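Local atomic coordinates of ferulic acid esterase, AmCE1/Fae1A (Anaeromyces mucronatus, PDB entry 5CXX), a protein that is an alpha/beta-hydrolase that probably hydrolyses feruloyl esters and binds ferulic acid in a pocket. Residues A[174-180]-A[211-217]; A[148-153]-A[265-270]; A[13-18]-A[79-85]. One frame throughout, in Å; residues are numbered along the deposited sequence.

Contact 1 (A[174-180]-A[211-217])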
ATOM      1  N   GLY A 174      -2.718  11.252  -1.372  1.00 20.10           N
ATOM      2  CA  GLY A 174      -4.063  11.621  -0.865  1.00 20.37           C
ATOM      3  C   GLY A 174      -4.677  10.485  -0.030  1.00 22.07           C
ATOM      4  O   GLY A 174      -5.453  10.748   0.880  1.00 21.62           O
ATOM      5  N   TYR A 175      -4.374   9.212  -0.335  1.00 20.38           N
ATOM      6  CA  TYR A 175      -5.085   8.064   0.239  1.00 18.57           C
ATOM      7  C   TYR A 175      -4.043   7.065   0.702  1.00 19.15           C
ATOM      8  O   TYR A 175      -3.185   6.673  -0.127  1.00 18.79           O
ATOM      9  CB  TYR A 175      -6.023   7.373  -0.813  1.00 18.80           C
ATOM     10  CG  TYR A 175      -7.005   8.331  -1.409  1.00 21.31           C
ATOM     11  CD1 TYR A 175      -6.628   9.179  -2.475  1.00 20.62           C
ATOM     12  CD2 TYR A 175      -8.306   8.438  -0.888  1.00 21.58           C
ATOM     13  CE1 TYR A 175      -7.532  10.078  -2.986  1.00 23.08           C
ATOM     14  CE2 TYR A 175      -9.193   9.330  -1.415  1.00 22.59           C
ATOM     15  CZ  TYR A 175      -8.814  10.139  -2.456  1.00 25.58           C
ATOM     16  OH  TYR A 175      -9.863  10.980  -2.874  1.00 31.04           O
ATOM     17  N   VAL A 176      -4.087   6.641   1.964  1.00 17.08           N
ATOM     18  CA  VAL A 176      -3.115   5.742   2.550  0.75 16.27           C
ATOM     19  C   VAL A 176      -3.811   4.510   3.095  1.00 18.00           C
ATOM     20  O   VAL A 176      -4.750   4.646   3.877  1.00 19.63           O
ATOM     21  CB  VAL A 176      -2.320   6.413   3.709  0.75 22.73           C
ATOM     22  CG1 VAL A 176      -1.183   5.503   4.224  0.75 22.22           C
ATOM     23  CG2 VAL A 176      -1.884   7.817   3.281  0.75 25.47           C
ATOM     24  N   GLY A 177      -3.338   3.312   2.721  1.00 17.83           N
ATOM     25  CA  GLY A 177      -3.947   2.077   3.173  1.00 18.83           C
ATOM     26  C   GLY A 177      -2.887   1.170   3.742  1.00 19.52           C
ATOM     27  O   GLY A 177      -1.874   0.849   3.113  1.00 19.37           O
ATOM     28  N   ALA A 178      -3.124   0.671   4.945  1.00 15.64           N
ATOM     29  CA  ALA A 178      -2.103  -0.110   5.619  1.00 15.74           C
ATOM     30  C   ALA A 178      -2.726  -1.413   6.090  1.00 16.67           C
ATOM     31  O   ALA A 178      -3.509  -1.393   7.073  1.00 17.00           O
ATOM     32  CB  ALA A 178      -1.506   0.669   6.837  1.00 17.97           C
ATOM     33  N   PHE A 179      -2.407  -2.535   5.437  1.00 16.92           N
ATOM     34  CA  PHE A 179      -3.014  -3.818   5.807  1.00 16.35           C
ATOM     35  C   PHE A 179      -2.001  -4.598   6.609  1.00 16.57           C
ATOM     36  O   PHE A 179      -0.969  -5.024   6.072  1.00 17.24           O
ATOM     37  CB  PHE A 179      -3.471  -4.586   4.528  1.00 17.24           C
ATOM     38  CG  PHE A 179      -4.133  -3.681   3.486  1.00 15.73           C
ATOM     39  CD1 PHE A 179      -4.964  -2.625   3.870  1.00 16.41           C
ATOM     40  CD2 PHE A 179      -3.839  -3.868   2.106  1.00 17.04           C
ATOM     41  CE1 PHE A 179      -5.492  -1.758   2.942  1.00 16.53           C
ATOM     42  CE2 PHE A 179      -4.410  -3.011   1.153  1.00 18.20           C
ATOM     43  CZ  PHE A 179      -5.236  -1.938   1.559  1.00 16.58           C
ATOM     44  N   ALA A 180      -2.267  -4.689   7.915  1.00 16.65           N
ATOM     45  CA  ALA A 180      -1.393  -5.378   8.886  1.00 16.50           C
ATOM     46  C   ALA A 180       0.017  -4.802   8.893  1.00 17.20           C
ATOM     47  O   ALA A 180       0.993  -5.557   8.742  1.00 18.21           O
ATOM     48  CB  ALA A 180      -1.355  -6.906   8.639  1.00 19.03           C
ATOM     49  N   PRO A 211      -4.216  13.187   5.294  1.00 24.10           N
ATOM     50  CA  PRO A 211      -4.710  12.283   4.242  1.00 23.15           C
ATOM     51  C   PRO A 211      -6.190  12.459   3.990  1.00 24.14           C
ATOM     52  O   PRO A 211      -7.009  12.700   4.931  1.00 25.63           O
ATOM     53  CB  PRO A 211      -4.462  10.893   4.853  1.00 23.25           C
ATOM     54  CG  PRO A 211      -3.297  11.060   5.752  1.00 22.90           C
ATOM     55  CD  PRO A 211      -3.613  12.423   6.399  1.00 25.29           C
ATOM     56  N   ILE A 212      -6.612  12.345   2.731  1.00 22.37           N
ATOM     57  CA  ILE A 212      -8.030  12.349   2.421  1.00 22.54           C
ATOM     58  C   ILE A 212      -8.701  11.109   3.060  1.00 24.29           C
ATOM     59  O   ILE A 212      -9.797  11.188   3.615  1.00 25.20           O
ATOM     60  CB  ILE A 212      -8.269  12.381   0.890  1.00 23.97           C
ATOM     61  CG1 ILE A 212      -7.553  13.624   0.307  1.00 25.29           C
ATOM     62  CG2 ILE A 212      -9.770  12.349   0.533  1.00 24.96           C
ATOM     63  CD1 ILE A 212      -7.484  13.652  -1.268  1.00 27.47           C
ATOM     64  N   VAL A 213      -8.020   9.968   2.945  1.00 23.19           N
ATOM     65  CA  VAL A 213      -8.422   8.730   3.629  1.00 20.70           C
ATOM     66  C   VAL A 213      -7.143   8.094   4.183  1.00 23.85           C
ATOM     67  O   VAL A 213      -6.094   8.023   3.473  1.00 22.41           O
ATOM     68  CB  VAL A 213      -9.120   7.737   2.675  1.00 24.56           C
ATOM     69  CG1 VAL A 213      -9.408   6.421   3.404  1.00 28.77           C
ATOM     70  CG2 VAL A 213     -10.388   8.308   2.098  1.00 25.17           C
ATOM     71  N   SER A 214      -7.164   7.640   5.444  1.00 19.04           N
ATOM     72  CA  SER A 214      -6.088   6.845   6.053  1.00 19.08           C
ATOM     73  C   SER A 214      -6.782   5.634   6.612  1.00 19.44           C
ATOM     74  O   SER A 214      -7.755   5.797   7.354  1.00 22.13           O
ATOM     75  CB  SER A 214      -5.383   7.657   7.155  1.00 20.18           C
ATOM     76  OG  SER A 214      -4.510   6.788   7.829  1.00 21.19           O
ATOM     77  N   LEU A 215      -6.384   4.422   6.194  1.00 18.77           N
ATOM     78  CA  LEU A 215      -7.111   3.229   6.645  1.00 18.19           C
ATOM     79  C   LEU A 215      -6.121   2.213   7.091  1.00 20.57           C
ATOM     80  O   LEU A 215      -5.153   1.952   6.365  1.00 19.86           O
ATOM     81  CB  LEU A 215      -7.964   2.654   5.518  1.00 19.89           C
ATOM     82  CG  LEU A 215      -8.764   1.355   5.774  1.00 20.57           C
ATOM     83  CD1 LEU A 215     -10.057   1.316   4.916  1.00 21.46           C
ATOM     84  CD2 LEU A 215      -7.917   0.039   5.556  1.00 20.98           C
ATOM     85  N   ILE A 216      -6.392   1.567   8.221  1.00 18.15           N
ATOM     86  CA  ILE A 216      -5.506   0.548   8.763  1.00 17.28           C
ATOM     87  C   ILE A 216      -6.370  -0.643   9.162  1.00 18.41           C
ATOM     88  O   ILE A 216      -7.440  -0.461   9.785  1.00 18.18           O
ATOM     89  CB  ILE A 216      -4.779   1.033  10.032  1.00 19.16           C
ATOM     90  CG1 ILE A 216      -3.970   2.269   9.754  1.00 21.14           C
ATOM     91  CG2 ILE A 216      -3.866  -0.100  10.566  1.00 18.71           C
ATOM     92  CD1 ILE A 216      -3.321   2.839  11.072  1.00 22.10           C
ATOM     93  N   ASP A 217      -5.932  -1.870   8.787  1.00 18.47           N
ATOM     94  CA  ASP A 217      -6.591  -3.062   9.344  1.00 18.64           C
ATOM     95  C   ASP A 217      -5.581  -4.082   9.786  1.00 18.46           C
ATOM     96  O   ASP A 217      -4.348  -3.910   9.596  1.00 18.07           O
ATOM     97  CB  ASP A 217      -7.666  -3.700   8.376  1.00 18.00           C
ATOM     98  CG  ASP A 217      -7.079  -4.697   7.324  1.00 20.28           C
ATOM     99  OD1 ASP A 217      -5.939  -4.523   6.910  1.00 20.88           O
ATOM    100  OD2 ASP A 217      -7.807  -5.657   6.944  1.00 18.24           O
TER
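Main-chain hydrogen bonds in an in-register parallel ladder join strands 175-179 and 213-217, whose axes approach to 4.7 Å and run within 3° of one another. Val176 supplies both its amide and its carbonyl, Val176 N to Val213 O at 2.9 Å and Leu215 N to Val176 O at 2.8 Å, and Ala178 repeats the pattern with Leu215 O and Asp217 N. Beyond the strand end, Ala180 N reaches Asp217 O at 2.8 Å; at the other end Gly174 O accepts from Ile212 N at 2.7 Å and, weakly, from Val213 N at 3.4 Å. These are neighbouring strands in the parallel part of the alpha/beta-hydrolase sheet, and Ala180 touches Asp222 of the probable Ser156-His253-Asp222 triad.

Apolar contacts differ between the two faces. With Tyr175 and Phe179, beneath helix 255-266, lie Val213 and Leu215: Tyr175 CD2 meets Val213 CG2 at 3.6 Å and Phe179 CE1 meets Leu215 CD2 at 4.0 Å. Ile212 CB adds a CH-pi contact, 4.2 Å from the Tyr175 ring centroid. On the face of Val176 and Ala178, which pack on Leu163 of helix 157-168, Ala178 CB approaches Ile216 CG1 at 4.1 Å.

Contact 2 (A[148-153]-A[265-270])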
ATOM      1  N   GLU A 148      -4.963  14.143  -4.797  1.00 21.37           N
ATOM      2  CA  GLU A 148      -6.284  13.604  -4.914  1.00 21.86           C
ATOM      3  C   GLU A 148      -6.381  12.428  -5.868  1.00 21.31           C
ATOM      4  O   GLU A 148      -7.346  11.756  -5.903  1.00 23.10           O
ATOM      5  CB  GLU A 148      -7.246  14.720  -5.328  1.00 24.25           C
ATOM      6  CG  GLU A 148      -7.069  15.228  -6.735  1.00 30.25           C
ATOM      7  CD  GLU A 148      -5.961  16.276  -6.989  1.00 41.39           C
ATOM      8  OE1 GLU A 148      -5.051  16.481  -6.199  1.00 31.16           O
ATOM      9  OE2 GLU A 148      -6.036  16.897  -8.060  1.00 40.48           O
ATOM     10  N   ASN A 149      -5.343  12.239  -6.652  1.00 20.95           N
ATOM     11  CA  ASN A 149      -5.258  11.183  -7.695  1.00 21.79           C
ATOM     12  C   ASN A 149      -4.210  10.175  -7.387  1.00 20.16           C
ATOM     13  O   ASN A 149      -3.842   9.406  -8.262  1.00 20.36           O
ATOM     14  CB  ASN A 149      -4.995  11.813  -9.066  1.00 20.43           C
ATOM     15  CG  ASN A 149      -6.139  12.724  -9.434  1.00 25.67           C
ATOM     16  OD1 ASN A 149      -7.299  12.286  -9.390  1.00 28.76           O
ATOM     17  ND2 ASN A 149      -5.859  14.003  -9.672  1.00 26.59           N
ATOM     18  N   THR A 150      -3.722  10.137  -6.153  1.00 18.52           N
ATOM     19  CA  THR A 150      -2.566   9.295  -5.822  1.00 17.72           C
ATOM     20  C   THR A 150      -2.856   8.518  -4.532  1.00 18.74           C
ATOM     21  O   THR A 150      -3.066   9.125  -3.461  1.00 20.11           O
ATOM     22  CB  THR A 150      -1.325  10.156  -5.614  1.00 18.66           C
ATOM     23  OG1 THR A 150      -1.082  10.953  -6.794  1.00 19.91           O
ATOM     24  CG2 THR A 150      -0.078   9.250  -5.428  1.00 19.92           C
ATOM     25  N   ALA A 151      -2.875   7.180  -4.605  1.00 17.87           N
ATOM     26  CA  ALA A 151      -3.057   6.322  -3.420  1.00 16.74           C
ATOM     27  C   ALA A 151      -1.863   5.438  -3.201  1.00 16.92           C
ATOM     28  O   ALA A 151      -1.153   5.078  -4.152  1.00 17.77           O
ATOM     29  CB  ALA A 151      -4.294   5.433  -3.584  1.00 18.67           C
ATOM     30  N   LEU A 152      -1.617   5.125  -1.922  1.00 15.90           N
ATOM     31  CA  LEU A 152      -0.461   4.300  -1.553  1.00 15.41           C
ATOM     32  C   LEU A 152      -0.923   3.324  -0.500  1.00 18.33           C
ATOM     33  O   LEU A 152      -1.420   3.761   0.575  1.00 17.59           O
ATOM     34  CB  LEU A 152       0.692   5.194  -1.027  1.00 16.09           C
ATOM     35  CG  LEU A 152       1.949   4.406  -0.579  1.00 15.76           C
ATOM     36  CD1 LEU A 152       2.584   3.714  -1.814  1.00 15.38           C
ATOM     37  CD2 LEU A 152       2.938   5.421   0.020  1.00 18.06           C
ATOM     38  N   CYS A 153      -0.842   2.016  -0.787  1.00 15.91           N
ATOM     39  CA  CYS A 153      -1.251   1.051   0.209  1.00 15.28           C
ATOM     40  C   CYS A 153      -0.300  -0.156   0.172  1.00 16.65           C
ATOM     41  O   CYS A 153       0.557  -0.230  -0.688  1.00 17.11           O
ATOM     42  CB  CYS A 153      -2.728   0.594   0.016  1.00 15.75           C
ATOM     43  SG  CYS A 153      -3.069  -0.189  -1.621  1.00 17.80           S
ATOM     44  N   PHE A 265     -10.552  -0.140   1.278  1.00 18.85           N
ATOM     45  CA  PHE A 265      -9.781   0.986   0.807  1.00 18.71           C
ATOM     46  C   PHE A 265     -10.212   1.490  -0.568  1.00 18.49           C
ATOM     47  O   PHE A 265     -10.357   2.687  -0.809  1.00 20.58           O
ATOM     48  CB  PHE A 265      -8.305   0.583   0.819  1.00 19.04           C
ATOM     49  CG  PHE A 265      -7.326   1.697   0.443  1.00 17.15           C
ATOM     50  CD1 PHE A 265      -7.212   2.851   1.249  1.00 18.25           C
ATOM     51  CD2 PHE A 265      -6.537   1.559  -0.684  1.00 17.77           C
ATOM     52  CE1 PHE A 265      -6.252   3.847   0.910  1.00 18.04           C
ATOM     53  CE2 PHE A 265      -5.625   2.556  -1.054  1.00 18.17           C
ATOM     54  CZ  PHE A 265      -5.471   3.680  -0.256  1.00 19.34           C
ATOM     55  N   ILE A 266     -10.395   0.552  -1.507  1.00 19.36           N
ATOM     56  CA  ILE A 266     -10.671   0.953  -2.900  1.00 18.23           C
ATOM     57  C   ILE A 266     -12.076   1.543  -3.042  1.00 22.24           C
ATOM     58  O   ILE A 266     -12.375   2.280  -3.974  1.00 24.17           O
ATOM     59  CB  ILE A 266     -10.443  -0.273  -3.836  1.00 19.61           C
ATOM     60  CG1 ILE A 266      -8.946  -0.608  -3.856  1.00 19.78           C
ATOM     61  CG2 ILE A 266     -10.957   0.013  -5.291  1.00 21.84           C
ATOM     62  CD1 ILE A 266      -8.017   0.442  -4.511  1.00 19.04           C
ATOM     63  N   GLN A 267     -12.947   1.233  -2.074  1.00 20.26           N
ATOM     64  CA  GLN A 267     -14.232   1.908  -2.046  1.00 22.60           C
ATOM     65  C   GLN A 267     -14.122   3.395  -1.703  1.00 24.12           C
ATOM     66  O   GLN A 267     -15.091   4.147  -1.913  1.00 25.25           O
ATOM     67  CB  GLN A 267     -15.146   1.252  -1.014  1.00 21.93           C
ATOM     68  CG  GLN A 267     -15.732  -0.047  -1.510  1.00 23.98           C
ATOM     69  CD  GLN A 267     -16.584  -0.685  -0.458  1.00 26.06           C
ATOM     70  OE1 GLN A 267     -17.720  -0.243  -0.196  1.00 27.60           O
ATOM     71  NE2 GLN A 267     -16.044  -1.686   0.212  1.00 24.12           N
ATOM     72  N   THR A 268     -12.986   3.807  -1.150  1.00 23.59           N
ATOM     73  CA  THR A 268     -12.853   5.219  -0.736  1.00 23.44           C
ATOM     74  C   THR A 268     -11.989   6.051  -1.683  1.00 24.33           C
ATOM     75  O   THR A 268     -11.998   7.280  -1.621  1.00 27.87           O
ATOM     76  CB  THR A 268     -12.236   5.353   0.653  1.00 23.34           C
ATOM     77  OG1 THR A 268     -10.829   5.084   0.607  1.00 24.31           O
ATOM     78  CG2 THR A 268     -12.949   4.479   1.690  1.00 27.10           C
ATOM     79  N   THR A 269     -11.200   5.393  -2.516  1.00 23.13           N
ATOM     80  CA  THR A 269     -10.180   6.161  -3.232  1.00 23.08           C
ATOM     81  C   THR A 269     -10.772   7.011  -4.345  1.00 26.11           C
ATOM     82  O   THR A 269     -11.758   6.631  -5.015  1.00 24.91           O
ATOM     83  CB  THR A 269      -9.085   5.229  -3.817  1.00 24.08           C
ATOM     84  OG1 THR A 269      -9.687   4.085  -4.431  1.00 23.29           O
ATOM     85  CG2 THR A 269      -8.168   4.711  -2.694  1.00 22.96           C
ATOM     86  N   PHE A 270     -10.137   8.168  -4.581  1.00 23.72           N
ATOM     87  CA  PHE A 270     -10.395   8.995  -5.753  1.00 21.78           C
ATOM     88  C   PHE A 270     -11.841   9.476  -5.864  1.00 24.94           C
ATOM     89  O   PHE A 270     -12.373   9.604  -6.952  1.00 27.16           O
ATOM     90  CB  PHE A 270     -10.010   8.239  -7.023  1.00 22.37           C
ATOM     91  CG  PHE A 270      -8.677   7.530  -6.902  1.00 23.25           C
ATOM     92  CD1 PHE A 270      -7.565   8.181  -6.424  1.00 21.99           C
ATOM     93  CD2 PHE A 270      -8.562   6.207  -7.306  1.00 21.21           C
ATOM     94  CE1 PHE A 270      -6.331   7.489  -6.300  1.00 22.14           C
ATOM     95  CE2 PHE A 270      -7.322   5.507  -7.239  1.00 22.71           C
ATOM     96  CZ  PHE A 270      -6.205   6.165  -6.718  1.00 23.53           C
TER
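A sulfur-aromatic contact marks one end of this interface: Cys153 SG lies 4.7 Å from the centroid of the Phe265 ring, 55° off the ring normal and therefore oblique to it. The CB of the same cysteine comes within 3.7 Å of Phe265 CE2. Phe265 also meets Ala151, whose CB is 3.9 Å from Phe265 CZ. Ala151 and Cys153 alternate along strand 150-153 with Thr150 and Leu152, so both turn their CB toward the segment 265-270. This places the C-terminal end of helix 255-266, through Phe265, against one face of the central alpha/beta-hydrolase sheet. Strand 150-155 carries Gly154 and runs on to Ser156, the two belonging to a probable nucleophile elbow, while Tyr175 on the adjacent strand touches Phe265 and packs edge-to-face with Phe270.

Phe265 O accepts from both Thr268 N at 2.9 Å and Thr268 OG1 at 2.8 Å, and the chain then comes back to the sheet at Thr269 and Phe270. Thr269 CG2 lies 4.0 Å from Ala151 CB, and Phe270 CZ approaches the same methyl to 3.7 Å, so the small alanine is met by three side chains. The Phe270 ring extends to the start of the strand, where its edge faces backbone polar atoms: Glu148 O is 3.6 Å from Phe270 CD1, and Thr150 N is 3.7 Å from Phe270 CE1.

Contact 3 (A[13-18]-A[79-85])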
ATOM      1  N   LYS A  13     -17.308 -12.700  -3.525  1.00 30.60           N
ATOM      2  CA  LYS A  13     -17.550 -12.285  -4.875  1.00 31.22           C
ATOM      3  C   LYS A  13     -16.789 -11.029  -5.327  1.00 35.86           C
ATOM      4  O   LYS A  13     -16.679 -10.789  -6.536  1.00 38.09           O
ATOM      5  CB  LYS A  13     -19.041 -12.093  -5.119  1.00 34.89           C
ATOM      6  CG  LYS A  13     -19.616 -10.962  -4.342  1.00 33.47           C
ATOM      7  CD  LYS A  13     -21.132 -10.793  -4.635  1.00 52.34           C
ATOM      8  CE  LYS A  13     -21.727  -9.755  -3.706  1.00 58.60           C
ATOM      9  NZ  LYS A  13     -23.165  -9.462  -4.050  1.00 62.90           N
ATOM     10  N   TYR A  14     -16.246 -10.223  -4.411  1.00 23.25           N
ATOM     11  CA  TYR A  14     -15.479  -9.085  -4.852  1.00 22.33           C
ATOM     12  C   TYR A  14     -14.002  -9.465  -5.013  1.00 21.41           C
ATOM     13  O   TYR A  14     -13.304  -8.857  -5.839  1.00 21.83           O
ATOM     14  CB  TYR A  14     -15.596  -7.914  -3.850  1.00 22.52           C
ATOM     15  CG  TYR A  14     -16.962  -7.350  -3.937  1.00 22.12           C
ATOM     16  CD1 TYR A  14     -17.297  -6.513  -4.977  1.00 27.87           C
ATOM     17  CD2 TYR A  14     -17.922  -7.676  -2.967  1.00 26.52           C
ATOM     18  CE1 TYR A  14     -18.593  -6.028  -5.076  1.00 31.29           C
ATOM     19  CE2 TYR A  14     -19.230  -7.178  -3.050  1.00 31.15           C
ATOM     20  CZ  TYR A  14     -19.531  -6.373  -4.103  1.00 31.81           C
ATOM     21  OH  TYR A  14     -20.822  -5.909  -4.169  1.00 35.36           O
ATOM     22  N   ARG A  15     -13.500 -10.476  -4.282  1.00 21.12           N
ATOM     23  CA  ARG A  15     -12.078 -10.816  -4.417  1.00 21.69           C
ATOM     24  C   ARG A  15     -11.803 -11.934  -5.418  1.00 20.54           C
ATOM     25  O   ARG A  15     -10.665 -12.361  -5.591  1.00 22.43           O
ATOM     26  CB  ARG A  15     -11.471 -11.194  -3.060  1.00 23.08           C
ATOM     27  CG  ARG A  15     -12.250 -12.340  -2.354  1.00 20.33           C
ATOM     28  CD  ARG A  15     -11.546 -12.641  -0.976  1.00 22.12           C
ATOM     29  NE  ARG A  15     -10.229 -13.298  -1.176  1.00 22.63           N
ATOM     30  CZ  ARG A  15      -9.572 -13.906  -0.190  1.00 23.78           C
ATOM     31  NH1 ARG A  15     -10.084 -13.865   1.052  1.00 25.11           N
ATOM     32  NH2 ARG A  15      -8.407 -14.529  -0.424  1.00 23.01           N
ATOM     33  N   THR A  16     -12.872 -12.407  -6.067  1.00 20.39           N
ATOM     34  CA  THR A  16     -12.828 -13.507  -7.055  1.00 22.17           C
ATOM     35  C   THR A  16     -13.117 -12.927  -8.450  1.00 21.02           C
ATOM     36  O   THR A  16     -14.053 -12.085  -8.609  1.00 21.64           O
ATOM     37  CB  THR A  16     -13.903 -14.584  -6.667  1.00 26.76           C
ATOM     38  OG1 THR A  16     -13.542 -15.084  -5.367  1.00 33.24           O
ATOM     39  CG2 THR A  16     -13.911 -15.764  -7.646  1.00 30.90           C
ATOM     40  N   LYS A  17     -12.391 -13.407  -9.464  1.00 21.62           N
ATOM     41  CA  LYS A  17     -12.765 -13.078 -10.837  1.00 20.24           C
ATOM     42  C   LYS A  17     -14.081 -13.749 -11.198  1.00 23.84           C
ATOM     43  O   LYS A  17     -14.242 -14.947 -11.006  1.00 27.04           O
ATOM     44  CB  LYS A  17     -11.673 -13.508 -11.840  1.00 21.24           C
ATOM     45  CG  LYS A  17     -10.421 -12.618 -11.584  1.00 20.29           C
ATOM     46  CD  LYS A  17      -9.340 -13.061 -12.626  1.00 21.89           C
ATOM     47  CE  LYS A  17      -8.070 -12.235 -12.492  1.00 26.74           C
ATOM     48  NZ  LYS A  17      -7.009 -12.787 -13.470  1.00 30.55           N
ATOM     49  N   GLN A  18     -15.041 -12.946 -11.647  1.00 20.57           N
ATOM     50  CA  GLN A  18     -16.332 -13.470 -12.072  1.00 21.39           C
ATOM     51  C   GLN A  18     -16.381 -13.837 -13.557  1.00 22.16           C
ATOM     52  O   GLN A  18     -15.797 -13.148 -14.407  1.00 24.38           O
ATOM     53  CB  GLN A  18     -17.399 -12.383 -11.773  1.00 21.60           C
ATOM     54  CG  GLN A  18     -17.365 -11.942 -10.295  1.00 23.38           C
ATOM     55  CD  GLN A  18     -17.797 -13.071  -9.391  1.00 31.65           C
ATOM     56  OE1 GLN A  18     -18.802 -13.749  -9.663  1.00 38.73           O
ATOM     57  NE2 GLN A  18     -17.000 -13.363  -8.388  1.00 28.00           N
ATOM     58  N   LEU A  79      -6.254  -7.905  -8.493  1.00 18.52           N
ATOM     59  CA  LEU A  79      -6.862  -7.608  -9.803  1.00 18.58           C
ATOM     60  C   LEU A  79      -8.377  -7.606  -9.764  1.00 22.74           C
ATOM     61  O   LEU A  79      -8.997  -6.908 -10.580  1.00 22.22           O
ATOM     62  CB  LEU A  79      -6.417  -8.658 -10.855  1.00 20.18           C
ATOM     63  CG  LEU A  79      -4.928  -8.675 -11.162  1.00 22.10           C
ATOM     64  CD1 LEU A  79      -4.608  -9.883 -12.090  1.00 23.00           C
ATOM     65  CD2 LEU A  79      -4.479  -7.337 -11.801  1.00 25.62           C
ATOM     66  N   ALA A  80      -9.000  -8.393  -8.890  1.00 19.43           N
ATOM     67  CA  ALA A  80     -10.473  -8.523  -8.992  1.00 20.02           C
ATOM     68  C   ALA A  80     -11.218  -7.399  -8.285  1.00 19.55           C
ATOM     69  O   ALA A  80     -12.258  -6.953  -8.773  1.00 20.84           O
ATOM     70  CB  ALA A  80     -10.948  -9.868  -8.425  1.00 20.85           C
ATOM     71  N   ILE A  81     -10.725  -6.970  -7.133  1.00 18.09           N
ATOM     72  CA  ILE A  81     -11.503  -6.027  -6.316  1.00 18.93           C
ATOM     73  C   ILE A  81     -11.810  -4.687  -7.007  1.00 19.99           C
ATOM     74  O   ILE A  81     -12.991  -4.261  -7.016  1.00 20.62           O
ATOM     75  CB  ILE A  81     -10.768  -5.794  -4.955  1.00 19.76           C
ATOM     76  CG1 ILE A  81     -11.078  -6.986  -4.015  1.00 20.44           C
ATOM     77  CG2 ILE A  81     -11.206  -4.440  -4.306  1.00 19.06           C
ATOM     78  CD1 ILE A  81     -10.223  -6.978  -2.690  1.00 20.27           C
ATOM     79  N   PRO A  82     -10.800  -4.035  -7.628  1.00 19.61           N
ATOM     80  CA  PRO A  82     -11.176  -2.715  -8.205  1.00 22.15           C
ATOM     81  C   PRO A  82     -12.130  -2.853  -9.383  1.00 20.97           C
ATOM     82  O   PRO A  82     -13.054  -2.029  -9.499  1.00 21.20           O
ATOM     83  CB  PRO A  82      -9.828  -2.116  -8.655  1.00 21.23           C
ATOM     84  CG  PRO A  82      -8.788  -2.826  -7.754  1.00 21.77           C
ATOM     85  CD  PRO A  82      -9.324  -4.269  -7.606  1.00 19.32           C
ATOM     86  N   THR A  83     -11.981  -3.890 -10.212  1.00 21.16           N
ATOM     87  CA  THR A  83     -12.941  -4.125 -11.316  1.00 22.12           C
ATOM     88  C   THR A  83     -14.331  -4.470 -10.814  1.00 20.73           C
ATOM     89  O   THR A  83     -15.332  -3.969 -11.298  1.00 23.79           O
ATOM     90  CB  THR A  83     -12.385  -5.249 -12.241  1.00 22.05           C
ATOM     91  OG1 THR A  83     -11.282  -4.688 -12.937  1.00 24.98           O
ATOM     92  CG2 THR A  83     -13.458  -5.744 -13.255  1.00 24.33           C
ATOM     93  N   ASN A  84     -14.385  -5.349  -9.823  1.00 21.57           N
ATOM     94  CA  ASN A  84     -15.681  -5.793  -9.334  1.00 22.25           C
ATOM     95  C   ASN A  84     -16.402  -4.638  -8.644  1.00 23.74           C
ATOM     96  O   ASN A  84     -17.631  -4.549  -8.749  1.00 26.25           O
ATOM     97  CB  ASN A  84     -15.513  -6.993  -8.389  1.00 21.86           C
ATOM     98  CG  ASN A  84     -15.195  -8.280  -9.166  1.00 22.72           C
ATOM     99  OD1 ASN A  84     -15.573  -8.406 -10.359  1.00 23.14           O
ATOM    100  ND2 ASN A  84     -14.551  -9.247  -8.507  1.00 21.94           N
ATOM    101  N   LEU A  85     -15.650  -3.768  -7.959  1.00 21.71           N
ATOM    102  CA  LEU A  85     -16.297  -2.559  -7.387  1.00 21.28           C
ATOM    103  C   LEU A  85     -16.701  -1.600  -8.488  1.00 25.46           C
ATOM    104  O   LEU A  85     -17.789  -0.982  -8.423  1.00 27.02           O
ATOM    105  CB  LEU A  85     -15.369  -1.865  -6.378  1.00 21.00           C
ATOM    106  CG  LEU A  85     -15.168  -2.594  -5.048  1.00 23.15           C
ATOM    107  CD1 LEU A  85     -13.965  -1.999  -4.242  1.00 22.06           C
ATOM    108  CD2 LEU A  85     -16.498  -2.557  -4.223  1.00 24.01           C
TER
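Tyr14 lays its ring along helix 79-85, with Tyr14 CD1 3.9 Å from Asn84 CB and 4.1 Å from Leu85 CD2. Its carbonyl faces the same helix, where Ile81 CA makes a CA-H...O contact with Tyr14 O at 3.4 Å. Asn84 supplies the polar link: its ND2 donates to Tyr14 O at 3.0 Å and to Thr16 O at 2.9 Å, so one side-chain amide bridges two carbonyls as the chain leaves the short helix 12-15. Gln18 NE2 donates to Thr16 O too, at 3.2 Å, while Asn84 OD1 is bound by Tyr23 OH.

One turn earlier, Ala80 points its methyl at the backbone, with Ala80 CB 3.7 Å from Arg15 C and 3.8 Å from Thr16 C. The small side chain permits this close approach. Lys17 extends along the helix, its NZ coming within 4.0 Å of Leu79 CD1.

The N-terminal segment thus lies on the outer side of helix 77-87. Helix 255-266 borders both partners: Arg15 NH1 hydrogen-bonds to Asn256 OD1, its NH2 forming a salt bridge with Asp75, and Tyr14 meets the ring of Tyr263, while Pro82 and Leu85 of helix 77-87 touch Phe262 and Tyr263.

From the N terminus, contact 3 closes first, bringing residues 13-18 to helix 77-87 after a loop of 60 residues that includes strands 26-33, 38-45 and 58-62. Contact 2 opens later, at strand 150-155, and closes near the C terminus at 265-270. Contact 1 opens and closes within that interval, so it is nested in contact 2 and both follow contact 3 in series. Contacts 1 and 2 share the central sheet, where the backbones of Tyr175 and Gly177 probably hydrogen-bond to Leu152. Contact 2 meets contact 3 through Ile266 and Gln267, which pack on Leu85, linking the sheet through helix 255-266 to helix 77-87. Contacts 1 and 3 do not touch, their nearest atoms being about 8 Å apart.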